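Local coordinates for relik capsid n-terminal domain (Oryctolagus cuniculus, PDB 2XGU), which probably forms, as the N-terminal domain of an endogenous lentiviral capsid protein, part of the protein shell that encloses the viral genome, at residues 20-25 against 57-62; 29-34 against 64-69; 35-40 against 127-132; 48-53 against 107-112; 95-100 against 115-120. One frame throughout, in Å; residues are numbered along the deposited sequence. Where two conformers were deposited one is given.

Interaction 1: residues 20-25 against 57-62; sequences AAWLKQ and NVTPGF
The indole of Trp22 meets segment 57-62 at its edge: Thr59 OG1 lies close to the ring plane, 19° out of it, beside the pyrrole nitrogen. The benzo half of the indole turns instead to helix 34-43, where Tyr39 and Phe40 pack on it, the Phe40 ring inclined at about 60°. With CG anti to the backbone N, Trp22 sends NE1 to the loop, where it donates to Thr59 OG1 across 3.0 Å in a moderately bent bond (151° at the hydrogen). Thr59 OG1 has a second partner, the carbonyl O of Leu55, so the hydroxyl relays between the indole and the end of helix 49-57; Trp22 NE1 also reaches that carbonyl, weakly.

The next residue, Leu23, does the apolar work with a single methyl. Its CB does not point at the loop, but CD2 swings in and rests 3.6 Å from Val58 O. The same CD2 lies 3.8 Å from Pro60 CD, the leucine crossing the proline ring obliquely. Val58 CG2 flanks Leu23 CD2 more loosely, at 4.2 Å. Beside this partly exposed leucine, the buried hydroxyl accepts from the indole and gives its own proton to Leu55 O. This pins the connection between helices 49-57 and 63-83 onto helix 16-29, within the helical bundle characteristic of retroviral capsid N-terminal domains.

Interaction 2: residues 29-34 against 64-69; sequences HGLTHP and AEKQLV
Apolar packing carries the contact, through two neighbouring residues of segment 29-34, which joins helices 16-29 and 34-43; both point their side chains at helix 63-83. Leu31, with CG anti to the backbone N (chi1 177°), lays CD2 against the helix backbone, 3.8 Å from Lys66 CA and equally 3.8 Å from Lys66 CB, crossing the lysine chain obliquely. Thr32 contributes its methyl: CG2 lies 3.9 Å from Val69 CG2, the two side chains sliding past each other in opposite directions. Val69 in turn packs on Ala131 and Leu132 of helix 118-134.

Polar ends mostly turn elsewhere, and no hydrogen bond crosses between the segments. Thr32 OG1 sits 3.9 Å from the aliphatic CG of Glu65, the two chains meeting at about a right angle, while a bend at chi2 (81°) leads the Glu65 carboxylate away. Lys66 lends only its aliphatic base to Leu31; its NZ goes to the carbonyl oxygens of Thr59 and Leu56, tying the helix to the 57-62 loop and the helix end before it.

Capping bonds and turns shape the connection itself. Gly30, with positive phi (104°), leaves the helical path at the end of helix 16-29, and its O accepts from Thr36 OG1. The His33 imidazole lies between Pro34 CD on one face and His29 CB on the other, and ND1 caps Ala35 N. In this tight helix-to-helix connection of the capsid bundle, Leu31 and Thr32 seat on helix 63-83, while His33 is the N-cap of the helix that follows.

Interaction 3: residues 35-40 against 127-132; sequences ATITYF and WVLEAL
Helices 35-40 and 127-132 run almost exactly antiparallel, at 174°, with their axes 10.3 Å apart, and side chains pointing inward from both fill the gap. Ile37 and Leu132 slide past each other in opposite directions. The CG2 branch of Ile37 rests 4.0 Å from Leu132 CB, while CD1, at the end of the other branch, presses on the backbone and comes to 3.3 Å from Leu132 O.

Phe40, one turn on, has CG anti to the backbone N (chi1 -170°), which sends the ring across the interhelical space. It crosses both Val128 and Leu132 at about a right angle: CE2 lies 3.8 Å from Val128 CG1, and CD2 lies 3.9 Å from Leu132 CD1. Leu129 comes in at the ring edge, in plane, its CD2 3.8 Å from Phe40 CD2. The same methyl also reaches back to Ile37 O.

Ile52 of helix 49-57 adds to the packing on Phe40 and Val128, and Trp22 meets the Phe40 ring. Leu129 also packs on Gln133 of the second subunit, and Thr38, which points away from helix 118-134, hydrogen-bonds through OG1 to Thr38 OG1 of that subunit. Between the two helices, however, no hydrogen bond forms. Each backbone bonds within its own helix, so this buried helix-helix interface is held by shape and hydrophobic burial rather than by directional bonds.

Interaction 4: residues 48-53 against 107-112; sequences TSVDIN and LSPEEA
Val50 puts its CG2 methyl straight onto Ala112 CB, at 3.5 Å a tighter fit than ordinary carbon packing. Helix 49-57 and the short, weakly bonded helix at about 109-112 each start with a capping box, Thr48 with Asp51 and Ser108 with Glu111, so the contact joins two helix N-termini of the capsid domain. The same Val50 CG2 also faces Leu107 O at 3.8 Å, while CG1, on its other branch, lies loosely by the Pro109 ring. Thr48 also packs on Ala112, its CG2 3.7 Å from Ala112 O.

Two waters supply the polar links. One bonds to Thr48 OG1 and donates to Pro109 O at 2.7 Å; the other accepts from Ser49 N and donates to Ala112 O. Asp51 OD1 goes to Tyr11 OH of strand 8-11, and the residue touches Pro1, consistent with the aspartate-proline pairing at the N-terminus of mature lentiviral capsids such as that of HIV-1.

The two boxes differ in how the carboxylate is used. Glu111 OE2 takes Ser108 N at 2.9 Å through its anti lone pair, whereas Asp51 OD2 is met by Thr48 N from above the carboxylate plane, 38° out of it.

Interaction 5: residues 95-100 against 115-120; sequences VPLTSD and PRFADA
One hydrogen bond grips Leu97 O: it accepts from Trp80 NE1 of helix 63-83, which fixes the residue whose side chain carries this contact. Thr98, the N-cap of helix 99-102, follows directly, its OG1 taking Gln101 N. Segment 95-100 is thus where the long connection after helix 63-83 rejoins the bundle; by position that connection probably corresponds to the cyclophilin-binding loop of other lentiviral capsids. No hydrogen bond crosses to 115-120.

Leu97 points into the start of helix 118-134 and divides its two methyls between different surfaces. CD1 goes deep: it lies 3.5 Å from Ala120 CB and 3.7 Å from Phe117 CD1, the leucine crossing the phenylalanine at about a right angle, and it also approaches Arg116 O. CD2 turns to the end of the arginine, 4.0 Å from Arg116 NH2. Phe117 is covered from elsewhere too, by Leu107 and Gln101, and Arg116 CG sits over one of its faces, 4.2 Å above the plane and offset toward the rim.

Arg116 reaches that far because its chain is extended from CG to NE, with CG anti to the backbone N (chi1 -179°). NE and NH2 therefore come alongside Leu97 CD2 obliquely, and Val95 adds to the contact at NE. The arginine itself belongs to the short 3-10 turn at 115-116 that leads into helix 118-134. Arg116 NE, buried by the contact and without a hydrogen-bond partner in the model, has only carbon beside it here: Leu97 CD2 at 4.0 Å and Val95 CG2 at 4.1 Å.

In the fold
Interactions 2 and 3 are buried and largely apolar, and they adjoin; interaction 3, with every touching residue buried, is the core contact. Interaction 1 is less buried, touches both, and alone has a direct hydrogen bond between its segments. Helix 34-43 follows the connection used by interaction 2, while helix 63-83 follows the loop used by interaction 1. Interactions 4 and 5 lie across the chain's centre from interactions 2 and 3, are only partly buried, and meet through Leu107 and Phe117. Interaction 4 bridges helix starts with waters, whereas interaction 5 relies on a leucine packed among alanine, phenylalanine and an exposed arginine. Interactions 3 and 5 share helix 118-134.

Interaction 1: residues 20-25 against 57-62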
# COMPACT_ATOMS: atom_id res chain seq x y z
N ALA A 20 -22.92 -6.70 -5.74
CA ALA A 20 -23.63 -7.29 -4.60
C ALA A 20 -22.69 -8.07 -3.70
O ALA A 20 -22.80 -7.99 -2.48
CB ALA A 20 -24.78 -8.17 -5.07
N ALA A 21 -21.76 -8.82 -4.30
CA ALA A 21 -20.82 -9.63 -3.53
C ALA A 21 -19.83 -8.78 -2.73
O ALA A 21 -19.53 -9.09 -1.56
CB ALA A 21 -20.09 -10.60 -4.46
N TRP A 22 -19.32 -7.72 -3.35
CA TRP A 22 -18.44 -6.78 -2.67
C TRP A 22 -19.17 -6.12 -1.50
O TRP A 22 -18.62 -6.02 -0.40
CB TRP A 22 -17.98 -5.70 -3.66
CG TRP A 22 -17.36 -4.49 -3.00
CD1 TRP A 22 -17.87 -3.22 -3.00
CD2 TRP A 22 -16.14 -4.44 -2.23
NE1 TRP A 22 -17.04 -2.38 -2.30
CE2 TRP A 22 -15.97 -3.09 -1.82
CE3 TRP A 22 -15.17 -5.38 -1.88
CZ2 TRP A 22 -14.88 -2.67 -1.05
CZ3 TRP A 22 -14.07 -4.96 -1.11
CH2 TRP A 22 -13.95 -3.61 -0.71
N LEU A 23 -20.40 -5.69 -1.72
CA LEU A 23 -21.17 -5.06 -0.65
C LEU A 23 -21.40 -6.00 0.53
O LEU A 23 -21.31 -5.58 1.69
CB LEU A 23 -22.49 -4.48 -1.18
CG LEU A 23 -22.29 -3.33 -2.15
CD1 LEU A 23 -23.63 -2.83 -2.68
CD2 LEU A 23 -21.50 -2.19 -1.52
N LYS A 24 -21.70 -7.28 0.26
CA LYS A 24 -21.88 -8.25 1.34
C LYS A 24 -20.57 -8.44 2.11
O LYS A 24 -20.59 -8.55 3.33
CB LYS A 24 -22.37 -9.59 0.79
CG LYS A 24 -23.84 -9.59 0.38
N GLN A 25 -19.45 -8.47 1.40
CA GLN A 25 -18.14 -8.62 2.04
C GLN A 25 -17.91 -7.48 3.01
O GLN A 25 -17.52 -7.70 4.16
CB GLN A 25 -17.02 -8.69 0.99
CG GLN A 25 -15.60 -8.71 1.53
CD GLN A 25 -15.30 -9.92 2.38
OE1 GLN A 25 -15.87 -10.99 2.18
NE2 GLN A 25 -14.39 -9.76 3.34
N ASN A 57 -17.72 4.08 -4.39
CA ASN A 57 -18.84 5.00 -4.23
C ASN A 57 -20.15 4.32 -3.84
O ASN A 57 -21.00 4.96 -3.21
CB ASN A 57 -19.04 5.80 -5.51
CG ASN A 57 -17.94 6.83 -5.74
OD1 ASN A 57 -17.83 7.40 -6.83
ND2 ASN A 57 -17.15 7.09 -4.71
N VAL A 58 -20.32 3.06 -4.20
CA VAL A 58 -21.57 2.37 -3.86
C VAL A 58 -21.51 1.73 -2.47
O VAL A 58 -22.51 1.22 -1.98
CB VAL A 58 -21.96 1.28 -4.90
CG1 VAL A 58 -22.15 1.90 -6.27
CG2 VAL A 58 -20.94 0.16 -4.91
N THR A 59 -20.35 1.80 -1.83
CA THR A 59 -20.23 1.23 -0.49
C THR A 59 -20.88 2.15 0.55
O THR A 59 -20.46 3.29 0.70
CB THR A 59 -18.76 0.97 -0.15
OG1 THR A 59 -18.16 0.19 -1.20
CG2 THR A 59 -18.65 0.23 1.17
N PRO A 60 -21.92 1.66 1.25
CA PRO A 60 -22.60 2.47 2.26
C PRO A 60 -21.94 2.30 3.62
O PRO A 60 -21.22 1.32 3.84
CB PRO A 60 -24.00 1.85 2.31
CG PRO A 60 -23.74 0.41 2.07
CD PRO A 60 -22.60 0.36 1.06
N GLY A 61 -22.19 3.24 4.52
CA GLY A 61 -21.68 3.18 5.88
C GLY A 61 -20.18 3.34 5.95
O GLY A 61 -19.55 3.84 5.01
N PHE A 62 -19.60 2.91 7.07
CA PHE A 62 -18.15 2.99 7.27
C PHE A 62 -17.60 4.36 6.86
O PHE A 62 -16.51 4.46 6.30
CB PHE A 62 -17.44 1.86 6.52
CG PHE A 62 -17.84 0.48 7.00
CD1 PHE A 62 -17.30 -0.05 8.15
CD2 PHE A 62 -18.78 -0.27 6.30
CE1 PHE A 62 -17.68 -1.30 8.60
CE2 PHE A 62 -19.16 -1.52 6.74
CZ PHE A 62 -18.60 -2.04 7.89

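Interaction 2: residues 29-34 against 64-69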
# COMPACT_ATOMS: atom_id res chain seq x y z
N HIS A 29 -17.88 -7.96 7.16
CA HIS A 29 -16.55 -7.97 7.78
C HIS A 29 -15.96 -6.58 8.04
O HIS A 29 -15.09 -6.42 8.90
CB HIS A 29 -15.58 -8.81 6.94
CG HIS A 29 -16.08 -10.19 6.62
ND1 HIS A 29 -16.70 -10.51 5.43
CD2 HIS A 29 -16.05 -11.33 7.34
CE1 HIS A 29 -17.03 -11.78 5.43
NE2 HIS A 29 -16.65 -12.31 6.58
N GLY A 30 -16.43 -5.57 7.31
CA GLY A 30 -15.89 -4.23 7.43
C GLY A 30 -14.98 -3.83 6.28
O GLY A 30 -14.29 -4.66 5.70
N LEU A 31 -14.97 -2.54 5.96
CA LEU A 31 -14.24 -2.04 4.80
C LEU A 31 -12.73 -2.22 4.91
O LEU A 31 -12.06 -2.55 3.92
CB LEU A 31 -14.58 -0.56 4.58
CG LEU A 31 -13.85 0.13 3.44
CD1 LEU A 31 -14.22 -0.52 2.11
CD2 LEU A 31 -14.17 1.62 3.43
N THR A 32 -12.18 -2.01 6.11
CA THR A 32 -10.72 -2.06 6.28
C THR A 32 -10.28 -3.27 7.09
O THR A 32 -9.16 -3.32 7.60
CB THR A 32 -10.19 -0.77 6.95
OG1 THR A 32 -10.91 -0.53 8.16
CG2 THR A 32 -10.36 0.43 6.02
N HIS A 33 -11.17 -4.24 7.24
CA HIS A 33 -10.80 -5.53 7.80
C HIS A 33 -9.80 -6.17 6.84
O HIS A 33 -9.96 -6.05 5.62
CB HIS A 33 -12.04 -6.41 7.91
CG HIS A 33 -11.79 -7.72 8.60
ND1 HIS A 33 -11.31 -8.82 7.94
CD2 HIS A 33 -11.98 -8.09 9.89
CE1 HIS A 33 -11.20 -9.82 8.79
NE2 HIS A 33 -11.60 -9.41 9.98
N PRO A 34 -8.77 -6.85 7.36
CA PRO A 34 -7.75 -7.43 6.48
C PRO A 34 -8.33 -8.32 5.36
O PRO A 34 -7.89 -8.22 4.22
CB PRO A 34 -6.89 -8.26 7.43
CG PRO A 34 -7.05 -7.61 8.73
CD PRO A 34 -8.45 -7.07 8.79
N ALA A 64 -16.37 6.86 8.59
CA ALA A 64 -15.11 7.22 9.22
C ALA A 64 -13.95 6.51 8.53
O ALA A 64 -12.96 7.14 8.16
CB ALA A 64 -15.14 6.86 10.69
N GLU A 65 -14.08 5.19 8.39
CA GLU A 65 -13.04 4.38 7.76
C GLU A 65 -12.87 4.80 6.31
O GLU A 65 -11.75 4.99 5.84
CB GLU A 65 -13.40 2.89 7.80
CG GLU A 65 -13.36 2.26 9.18
CD GLU A 65 -14.62 2.54 9.98
OE1 GLU A 65 -15.53 3.22 9.45
OE2 GLU A 65 -14.70 2.08 11.14
N LYS A 66 -13.98 4.94 5.59
CA LYS A 66 -13.89 5.30 4.19
C LYS A 66 -13.23 6.66 4.05
O LYS A 66 -12.39 6.85 3.19
CB LYS A 66 -15.28 5.30 3.52
CG LYS A 66 -15.19 5.27 2.01
CD LYS A 66 -16.48 5.74 1.34
CE LYS A 66 -17.55 4.68 1.39
NZ LYS A 66 -18.56 4.93 0.33
N GLN A 67 -13.59 7.61 4.92
CA GLN A 67 -12.98 8.93 4.87
C GLN A 67 -11.48 8.88 5.10
O GLN A 67 -10.74 9.63 4.48
CB GLN A 67 -13.64 9.87 5.88
CG GLN A 67 -13.24 11.33 5.73
N LEU A 68 -11.02 8.00 5.98
CA LEU A 68 -9.59 7.88 6.23
C LEU A 68 -8.89 7.33 4.98
O LEU A 68 -7.80 7.78 4.62
CB LEU A 68 -9.32 6.97 7.44
N VAL A 69 -9.52 6.36 4.32
CA VAL A 69 -8.98 5.79 3.10
C VAL A 69 -8.91 6.83 1.99
O VAL A 69 -7.90 6.96 1.32
CB VAL A 69 -9.79 4.55 2.65
CG1 VAL A 69 -9.36 4.08 1.27
CG2 VAL A 69 -9.65 3.43 3.69

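Interaction 3: residues 35-40 against 127-132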
# COMPACT_ATOMS: atom_id res chain seq x y z
N ALA A 35 -9.30 -9.17 5.68
CA ALA A 35 -9.87 -10.03 4.65
C ALA A 35 -10.55 -9.23 3.54
O ALA A 35 -10.57 -9.65 2.38
CB ALA A 35 -10.86 -11.00 5.26
N THR A 36 -11.15 -8.10 3.90
CA THR A 36 -11.82 -7.25 2.91
C THR A 36 -10.82 -6.58 1.97
O THR A 36 -11.07 -6.43 0.76
CB THR A 36 -12.71 -6.21 3.58
OG1 THR A 36 -13.67 -6.90 4.38
CG2 THR A 36 -13.44 -5.36 2.54
N ILE A 37 -9.68 -6.16 2.52
CA ILE A 37 -8.62 -5.56 1.72
C ILE A 37 -8.03 -6.58 0.73
O ILE A 37 -7.87 -6.30 -0.44
CB ILE A 37 -7.53 -4.95 2.61
CG1 ILE A 37 -8.14 -3.89 3.55
CG2 ILE A 37 -6.42 -4.36 1.73
CD1 ILE A 37 -7.17 -3.37 4.64
N THR A 38 -7.76 -7.80 1.19
CA THR A 38 -7.35 -8.85 0.27
C THR A 38 -8.40 -9.09 -0.82
O THR A 38 -8.08 -9.22 -2.00
CB THR A 38 -7.12 -10.13 1.05
OG1 THR A 38 -6.04 -9.93 1.97
CG2 THR A 38 -6.78 -11.28 0.11
N TYR A 39 -9.67 -9.14 -0.42
CA TYR A 39 -10.77 -9.33 -1.36
C TYR A 39 -10.78 -8.24 -2.43
O TYR A 39 -10.88 -8.53 -3.63
CB TYR A 39 -12.10 -9.35 -0.59
CG TYR A 39 -13.35 -9.71 -1.37
CD1 TYR A 39 -13.97 -10.95 -1.20
CD2 TYR A 39 -13.95 -8.80 -2.24
CE1 TYR A 39 -15.13 -11.28 -1.88
CE2 TYR A 39 -15.13 -9.14 -2.93
CZ TYR A 39 -15.70 -10.37 -2.74
OH TYR A 39 -16.85 -10.71 -3.41
N PHE A 40 -10.64 -6.98 -2.01
CA PHE A 40 -10.58 -5.91 -2.99
C PHE A 40 -9.39 -6.10 -3.94
O PHE A 40 -9.50 -5.87 -5.15
CB PHE A 40 -10.52 -4.54 -2.31
CG PHE A 40 -10.69 -3.39 -3.26
CD1 PHE A 40 -11.96 -2.99 -3.67
CD2 PHE A 40 -9.59 -2.74 -3.78
CE1 PHE A 40 -12.11 -1.94 -4.56
CE2 PHE A 40 -9.74 -1.70 -4.68
CZ PHE A 40 -10.99 -1.31 -5.06
N TRP A 127 -2.52 2.84 -5.59
CA TRP A 127 -2.82 3.88 -4.59
C TRP A 127 -3.96 3.47 -3.65
O TRP A 127 -3.86 3.65 -2.44
CB TRP A 127 -3.22 5.20 -5.28
CG TRP A 127 -2.09 5.92 -5.96
CD1 TRP A 127 -0.78 5.55 -6.01
CD2 TRP A 127 -2.18 7.15 -6.69
NE1 TRP A 127 -0.05 6.48 -6.73
CE2 TRP A 127 -0.89 7.46 -7.16
CE3 TRP A 127 -3.24 8.01 -7.00
CZ2 TRP A 127 -0.63 8.60 -7.92
CZ3 TRP A 127 -2.98 9.15 -7.75
CH2 TRP A 127 -1.68 9.44 -8.20
N VAL A 128 -5.04 2.93 -4.22
CA VAL A 128 -6.20 2.56 -3.41
C VAL A 128 -5.86 1.42 -2.45
O VAL A 128 -6.20 1.46 -1.27
CB VAL A 128 -7.39 2.20 -4.32
CG1 VAL A 128 -8.58 1.71 -3.50
CG2 VAL A 128 -7.80 3.41 -5.14
N LEU A 129 -5.17 0.40 -2.96
CA LEU A 129 -4.77 -0.70 -2.10
C LEU A 129 -3.77 -0.25 -1.02
O LEU A 129 -3.87 -0.67 0.13
CB LEU A 129 -4.26 -1.89 -2.93
CG LEU A 129 -5.42 -2.69 -3.57
CD1 LEU A 129 -4.99 -3.56 -4.74
CD2 LEU A 129 -6.13 -3.55 -2.50
N GLU A 130 -2.84 0.63 -1.38
CA GLU A 130 -1.93 1.17 -0.36
C GLU A 130 -2.72 1.91 0.71
O GLU A 130 -2.45 1.77 1.90
CB GLU A 130 -0.88 2.08 -1.00
CG GLU A 130 0.08 1.26 -1.85
CD GLU A 130 1.07 2.10 -2.61
OE1 GLU A 130 0.89 3.34 -2.65
OE2 GLU A 130 2.04 1.53 -3.16
N ALA A 131 -3.71 2.71 0.31
CA ALA A 131 -4.51 3.47 1.26
C ALA A 131 -5.28 2.55 2.20
O ALA A 131 -5.30 2.76 3.41
CB ALA A 131 -5.45 4.41 0.53
N LEU A 132 -5.92 1.54 1.63
CA LEU A 132 -6.62 0.54 2.45
C LEU A 132 -5.68 -0.14 3.44
O LEU A 132 -5.98 -0.27 4.63
CB LEU A 132 -7.32 -0.50 1.57
CG LEU A 132 -8.52 0.01 0.79
CD1 LEU A 132 -8.87 -0.94 -0.34
CD2 LEU A 132 -9.68 0.15 1.76

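Interaction 4: residues 48-53 against 107-112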
# COMPACT_ATOMS: atom_id res chain seq x y z
N THR A 48 -10.61 -0.52 -14.42
CA THR A 48 -10.23 0.86 -14.73
C THR A 48 -10.43 1.73 -13.49
O THR A 48 -10.99 1.30 -12.48
CB THR A 48 -11.10 1.44 -15.86
OG1 THR A 48 -12.43 1.68 -15.35
CG2 THR A 48 -11.17 0.48 -17.04
N SER A 49 -9.96 2.97 -13.55
CA SER A 49 -10.16 3.89 -12.44
C SER A 49 -11.65 4.16 -12.22
O SER A 49 -12.11 4.32 -11.08
CB SER A 49 -9.35 5.17 -12.65
OG SER A 49 -7.98 4.84 -12.81
N VAL A 50 -12.42 4.20 -13.30
CA VAL A 50 -13.87 4.38 -13.19
C VAL A 50 -14.53 3.19 -12.46
O VAL A 50 -15.40 3.38 -11.61
CB VAL A 50 -14.52 4.61 -14.57
CG1 VAL A 50 -16.04 4.59 -14.46
CG2 VAL A 50 -14.05 5.96 -15.15
N ASP A 51 -14.12 1.97 -12.80
CA ASP A 51 -14.58 0.77 -12.11
C ASP A 51 -14.27 0.84 -10.61
O ASP A 51 -15.10 0.47 -9.78
CB ASP A 51 -13.88 -0.47 -12.66
CG ASP A 51 -14.22 -0.77 -14.11
OD1 ASP A 51 -15.30 -0.41 -14.59
OD2 ASP A 51 -13.38 -1.42 -14.80
N ILE A 52 -13.05 1.26 -10.26
CA ILE A 52 -12.64 1.32 -8.87
C ILE A 52 -13.51 2.32 -8.11
O ILE A 52 -13.95 2.05 -7.00
CB ILE A 52 -11.16 1.68 -8.77
CG1 ILE A 52 -10.31 0.48 -9.22
CG2 ILE A 52 -10.80 2.10 -7.33
CD1 ILE A 52 -8.85 0.82 -9.48
N ASN A 53 -13.72 3.49 -8.70
CA ASN A 53 -14.51 4.51 -8.04
C ASN A 53 -15.96 4.07 -7.90
O ASN A 53 -16.61 4.41 -6.93
CB ASN A 53 -14.40 5.83 -8.79
CG ASN A 53 -13.01 6.42 -8.68
OD1 ASN A 53 -12.30 6.11 -7.71
ND2 ASN A 53 -12.60 7.23 -9.65
N LEU A 107 -13.49 11.17 -16.58
CA LEU A 107 -13.36 10.21 -17.67
C LEU A 107 -14.65 9.43 -17.88
O LEU A 107 -15.31 9.05 -16.92
CB LEU A 107 -12.21 9.22 -17.39
CG LEU A 107 -10.81 9.80 -17.18
CD1 LEU A 107 -9.81 8.66 -17.06
CD2 LEU A 107 -10.43 10.74 -18.33
N SER A 108 -15.00 9.20 -19.14
CA SER A 108 -16.09 8.28 -19.44
C SER A 108 -15.56 6.87 -19.20
O SER A 108 -14.35 6.66 -19.18
CB SER A 108 -16.54 8.43 -20.90
OG SER A 108 -15.58 7.94 -21.82
N PRO A 109 -16.46 5.89 -19.00
CA PRO A 109 -15.99 4.52 -18.81
C PRO A 109 -15.16 4.04 -20.01
O PRO A 109 -14.15 3.37 -19.81
CB PRO A 109 -17.28 3.71 -18.70
CG PRO A 109 -18.28 4.69 -18.16
CD PRO A 109 -17.91 6.02 -18.76
N GLU A 110 -15.59 4.38 -21.22
CA GLU A 110 -14.86 4.04 -22.43
C GLU A 110 -13.48 4.68 -22.44
O GLU A 110 -12.47 4.01 -22.72
CB GLU A 110 -15.65 4.49 -23.67
CG GLU A 110 -17.00 3.78 -23.86
CD GLU A 110 -18.05 4.20 -22.84
OE1 GLU A 110 -17.97 5.32 -22.29
OE2 GLU A 110 -18.98 3.40 -22.60
N GLU A 111 -13.43 5.97 -22.14
CA GLU A 111 -12.14 6.67 -22.10
C GLU A 111 -11.19 6.02 -21.12
O GLU A 111 -10.02 5.78 -21.45
CB GLU A 111 -12.33 8.14 -21.70
CG GLU A 111 -12.77 9.03 -22.84
CD GLU A 111 -13.12 10.43 -22.38
OE1 GLU A 111 -13.03 11.37 -23.20
OE2 GLU A 111 -13.48 10.58 -21.19
N ALA A 112 -11.68 5.72 -19.92
CA ALA A 112 -10.85 5.15 -18.86
C ALA A 112 -10.33 3.75 -19.20
O ALA A 112 -9.36 3.28 -18.61
CB ALA A 112 -11.65 5.11 -17.55
O HOH W 1 -14.12 2.35 -17.27
O HOH W 2 -8.73 4.13 -15.92

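Interaction 5: residues 95-100 against 115-120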
# COMPACT_ATOMS: atom_id res chain seq x y z
N VAL A 95 2.40 10.65 -23.18
CA VAL A 95 2.21 11.75 -22.24
C VAL A 95 1.81 11.21 -20.87
O VAL A 95 0.82 10.48 -20.75
CB VAL A 95 1.14 12.75 -22.74
CG1 VAL A 95 1.67 13.54 -23.92
CG2 VAL A 95 -0.14 12.01 -23.11
N PRO A 96 2.62 11.54 -19.84
CA PRO A 96 2.37 11.19 -18.44
C PRO A 96 1.14 11.94 -17.93
O PRO A 96 0.74 12.95 -18.52
CB PRO A 96 3.62 11.71 -17.72
CG PRO A 96 4.64 11.85 -18.75
CD PRO A 96 3.92 12.19 -20.02
N LEU A 97 0.55 11.47 -16.84
CA LEU A 97 -0.76 11.95 -16.46
C LEU A 97 -0.81 12.70 -15.14
O LEU A 97 0.08 12.56 -14.30
CB LEU A 97 -1.74 10.78 -16.44
CG LEU A 97 -1.88 10.07 -17.79
CD1 LEU A 97 -2.56 8.73 -17.64
CD2 LEU A 97 -2.64 10.94 -18.78
N THR A 98 -1.84 13.53 -14.98
CA THR A 98 -2.08 14.21 -13.72
C THR A 98 -2.74 13.24 -12.74
O THR A 98 -3.27 12.19 -13.14
CB THR A 98 -3.03 15.41 -13.87
OG1 THR A 98 -4.33 14.92 -14.21
CG2 THR A 98 -2.54 16.38 -14.95
N SER A 99 -2.75 13.59 -11.46
CA SER A 99 -3.42 12.72 -10.51
C SER A 99 -4.91 12.62 -10.80
O SER A 99 -5.50 11.56 -10.59
CB SER A 99 -3.17 13.14 -9.05
OG SER A 99 -3.86 14.32 -8.70
N ASP A 100 -5.52 13.70 -11.29
CA ASP A 100 -6.96 13.65 -11.60
C ASP A 100 -7.21 12.58 -12.66
O ASP A 100 -8.13 11.76 -12.54
CB ASP A 100 -7.48 15.00 -12.10
CG ASP A 100 -7.89 15.94 -10.96
OD1 ASP A 100 -7.99 15.51 -9.80
OD2 ASP A 100 -8.14 17.13 -11.26
N PRO A 115 -6.04 2.61 -24.04
CA PRO A 115 -4.60 2.39 -23.87
C PRO A 115 -3.89 3.54 -23.18
O PRO A 115 -2.92 3.29 -22.47
CB PRO A 115 -4.10 2.26 -25.31
CG PRO A 115 -5.27 1.75 -26.07
CD PRO A 115 -6.47 2.38 -25.43
N ARG A 116 -4.36 4.77 -23.39
CA ARG A 116 -3.73 5.94 -22.79
C ARG A 116 -3.71 5.83 -21.26
O ARG A 116 -2.87 6.45 -20.60
CB ARG A 116 -4.47 7.22 -23.21
CG ARG A 116 -3.87 8.49 -22.65
CD ARG A 116 -4.69 9.73 -23.00
NE ARG A 116 -4.06 10.95 -22.50
CZ ARG A 116 -4.70 12.10 -22.30
NH1 ARG A 116 -5.99 12.19 -22.56
NH2 ARG A 116 -4.04 13.15 -21.83
N PHE A 117 -4.64 5.05 -20.72
CA PHE A 117 -4.81 4.94 -19.27
C PHE A 117 -4.47 3.55 -18.71
O PHE A 117 -4.75 3.27 -17.55
CB PHE A 117 -6.23 5.35 -18.87
CG PHE A 117 -6.54 6.79 -19.18
CD1 PHE A 117 -6.08 7.80 -18.37
CD2 PHE A 117 -7.30 7.12 -20.29
CE1 PHE A 117 -6.36 9.13 -18.66
CE2 PHE A 117 -7.60 8.44 -20.58
CZ PHE A 117 -7.12 9.45 -19.76
N ALA A 118 -3.83 2.70 -19.52
CA ALA A 118 -3.51 1.33 -19.10
C ALA A 118 -2.59 1.28 -17.88
O ALA A 118 -2.87 0.63 -16.88
CB ALA A 118 -2.91 0.54 -20.26
N ASP A 119 -1.46 1.98 -17.97
CA ASP A 119 -0.58 2.09 -16.82
C ASP A 119 -1.28 2.88 -15.69
O ASP A 119 -1.12 2.55 -14.52
CB ASP A 119 0.75 2.73 -17.19
CG ASP A 119 1.67 2.88 -16.01
OD1 ASP A 119 2.04 1.85 -15.40
OD2 ASP A 119 1.99 4.02 -15.67
N ALA A 120 -2.04 3.91 -16.05
CA ALA A 120 -2.67 4.76 -15.04
C ALA A 120 -3.64 4.02 -14.13
O ALA A 120 -3.66 4.25 -12.93
CB ALA A 120 -3.38 5.92 -15.71